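Local coordinates for lysine specific cysteine protease (Porphyromonas gingivalis, PDB 3M1H), which cleaves proteins after lysine as a secreted cysteine protease, the chain here being one of its cleaved adhesin domains, whose isolated forms are haemolytic in vitro, at residues A[19-24]-A[65-70]. Sequence-based numbering, arbitrary orientation.
Sequences KTIDAD and DNYLVT. Unlike the reference sequence in segment 19-24: Asp24 (reference His). With CA (calcium ion), chain E.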
loop_
_atom_site.group_PDB
_atom_site.type_symbol
_atom_site.label_atom_id
_atom_site.label_comp_id
_atom_site.label_asym_id
_atom_site.label_seq_id
_atom_site.Cartn_x
_atom_site.Cartn_y
_atom_site.Cartn_z
ATOM N N LYS A 19 -5.597 -7.338 7.420
ATOM C CA LYS A 19 -6.731 -6.507 7.787
ATOM C C LYS A 19 -6.667 -5.191 7.049
ATOM O O LYS A 19 -5.600 -4.594 6.912
ATOM C CB LYS A 19 -6.684 -6.235 9.290
ATOM C CG LYS A 19 -7.652 -5.285 9.876
ATOM C CD LYS A 19 -7.179 -5.094 11.345
ATOM C CE LYS A 19 -8.087 -4.231 12.116
ATOM N NZ LYS A 19 -7.847 -4.271 13.566
ATOM N N THR A 20 -7.816 -4.751 6.558
ATOM C CA THR A 20 -7.968 -3.408 6.019
ATOM C C THR A 20 -8.626 -2.530 7.081
ATOM O O THR A 20 -9.518 -2.957 7.808
ATOM C CB THR A 20 -8.790 -3.387 4.692
ATOM O OG1 THR A 20 -10.098 -3.958 4.885
ATOM C CG2 THR A 20 -8.067 -4.125 3.516
ATOM N N ILE A 21 -8.185 -1.273 7.126
ATOM C CA ILE A 21 -8.822 -0.269 7.988
ATOM C C ILE A 21 -9.221 0.920 7.104
ATOM O O ILE A 21 -8.368 1.535 6.459
ATOM C CB ILE A 21 -7.913 0.215 9.126
ATOM C CG1 ILE A 21 -7.426 -0.948 9.985
ATOM C CG2 ILE A 21 -8.711 1.185 10.004
ATOM C CD1 ILE A 21 -6.363 -0.532 10.991
ATOM N N ASP A 22 -10.525 1.197 7.034
ATOM C CA ASP A 22 -11.047 2.369 6.307
ATOM C C ASP A 22 -11.192 3.537 7.288
ATOM O O ASP A 22 -12.290 3.788 7.820
ATOM C CB ASP A 22 -12.387 2.032 5.659
ATOM C CG ASP A 22 -12.945 3.162 4.858
ATOM O OD1 ASP A 22 -12.212 4.161 4.550
ATOM O OD2 ASP A 22 -14.157 3.054 4.546
ATOM N N ALA A 23 -10.085 4.215 7.584
ATOM C CA ALA A 23 -10.129 5.251 8.638
ATOM C C ALA A 23 -10.892 6.492 8.242
ATOM O O ALA A 23 -11.547 7.097 9.101
ATOM C CB ALA A 23 -8.734 5.596 9.198
ATOM N N ASP A 24 -10.889 6.861 6.967
ATOM C CA ASP A 24 -11.685 8.016 6.541
ATOM C C ASP A 24 -13.193 7.722 6.409
ATOM O O ASP A 24 -14.031 8.649 6.424
ATOM C CB ASP A 24 -11.157 8.535 5.212
ATOM C CG ASP A 24 -11.238 7.481 4.147
ATOM O OD1 ASP A 24 -10.291 6.610 4.155
ATOM O OD2 ASP A 24 -12.203 7.463 3.353
ATOM N N ASP A 65 -7.727 7.562 3.871
ATOM C CA ASP A 65 -6.914 7.263 5.033
ATOM C C ASP A 65 -7.132 5.772 5.235
ATOM O O ASP A 65 -7.928 5.339 6.069
ATOM C CB ASP A 65 -7.292 8.106 6.272
ATOM C CG ASP A 65 -6.312 7.929 7.429
ATOM O OD1 ASP A 65 -5.371 7.109 7.343
ATOM O OD2 ASP A 65 -6.443 8.593 8.464
ATOM N N ASN A 66 -6.435 5.008 4.397
ATOM C CA ASN A 66 -6.632 3.567 4.273
ATOM C C ASN A 66 -5.409 2.827 4.765
ATOM O O ASN A 66 -4.303 3.071 4.302
ATOM C CB ASN A 66 -6.859 3.189 2.815
ATOM C CG ASN A 66 -8.079 3.817 2.193
ATOM O OD1 ASN A 66 -9.016 4.259 2.885
ATOM N ND2 ASN A 66 -8.087 3.859 0.860
ATOM N N TYR A 67 -5.614 1.873 5.668
ATOM C CA TYR A 67 -4.526 0.988 6.142
ATOM C C TYR A 67 -4.700 -0.418 5.625
ATOM O O TYR A 67 -5.817 -0.921 5.473
ATOM C CB TYR A 67 -4.455 0.888 7.668
ATOM C CG TYR A 67 -4.317 2.189 8.429
ATOM C CD1 TYR A 67 -3.182 2.441 9.170
ATOM C CD2 TYR A 67 -5.350 3.137 8.485
ATOM C CE1 TYR A 67 -3.048 3.614 9.937
ATOM C CE2 TYR A 67 -5.212 4.320 9.246
ATOM C CZ TYR A 67 -4.054 4.541 9.962
ATOM O OH TYR A 67 -3.862 5.675 10.749
ATOM N N LEU A 68 -3.548 -1.020 5.380
ATOM C CA LEU A 68 -3.408 -2.461 5.088
ATOM C C LEU A 68 -2.446 -3.013 6.121
ATOM O O LEU A 68 -1.292 -2.609 6.153
ATOM C CB LEU A 68 -2.887 -2.668 3.670
ATOM C CG LEU A 68 -2.631 -4.130 3.266
ATOM C CD1 LEU A 68 -3.941 -4.912 3.185
ATOM C CD2 LEU A 68 -1.880 -4.194 1.918
ATOM N N VAL A 69 -2.938 -3.923 6.968
ATOM C CA VAL A 69 -2.208 -4.423 8.136
ATOM C C VAL A 69 -1.898 -5.917 7.960
ATOM O O VAL A 69 -2.749 -6.696 7.533
ATOM C CB VAL A 69 -2.990 -4.164 9.436
ATOM C CG1 VAL A 69 -2.078 -4.496 10.644
ATOM C CG2 VAL A 69 -3.498 -2.691 9.503
ATOM N N THR A 70 -0.660 -6.283 8.247
ATOM C CA THR A 70 -0.232 -7.668 8.199
ATOM C C THR A 70 -0.936 -8.499 9.263
ATOM O O THR A 70 -1.482 -7.973 10.234
ATOM C CB THR A 70 1.296 -7.785 8.462
ATOM O OG1 THR A 70 1.603 -7.363 9.795
ATOM C CG2 THR A 70 2.096 -6.956 7.464
HETATM CA CA CA E . -11.241 4.976 2.631
HETATM O O HOH W 1 -10.626 6.159 0.668
#
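The edge of the Tyr67 ring carries Ala23 CB, near the ring plane and 3.7 Å from CE2, and the Ile21 carbonyl oxygen, in plane; Ile21 CB comes in obliquely beside CD2 and packs on Tyr67 CB. With CG1 anti to its carbonyl carbon (chi1 -56°), Ile21 carries CD1 on to Val69 CG2, 3.9 Å away. The carboxylate of Asp22 and the amide of Asn66 extend side by side from the other sheet face, their planes 71° apart, and each gives its OD1 to one calcium ion; the second oxygen of Asp22, OD2, takes the backbone N-H of Gly27. Asp24 grips the ion with both oxygens, unevenly, OD1 at 2.4 Å and OD2 at 2.8 Å. From above the carboxylate plane, Asp65 N donates a 2.7 Å hydrogen bond to the same OD1, so backbone and metal together fix this group. The close-set acceptor oxygens of Asp22, Asp24 and Asn66 are held together by the cation, which probably offsets their repulsion; a water, Asp26 and Asn28 complete the site. Four backbone bonds in the hydrogen-bonded pairs Lys19–Val69 and Ile21–Tyr67 join the antiparallel strands, and the weak Ala23 N to Asp65 O bond (2.9 Å) follows where the first strand turns off. Asn66 ND2 reaches Ser52 OG, and Asp65 forms a salt bridge with Arg158. Strand 19-22 is one of the two outermost strands of a five-stranded antiparallel sheet in this jelly-roll domain; strand 65-69 lies between it and strand 154-160, and the calcium joins the end of the edge strand and the loop after it to the inner strand.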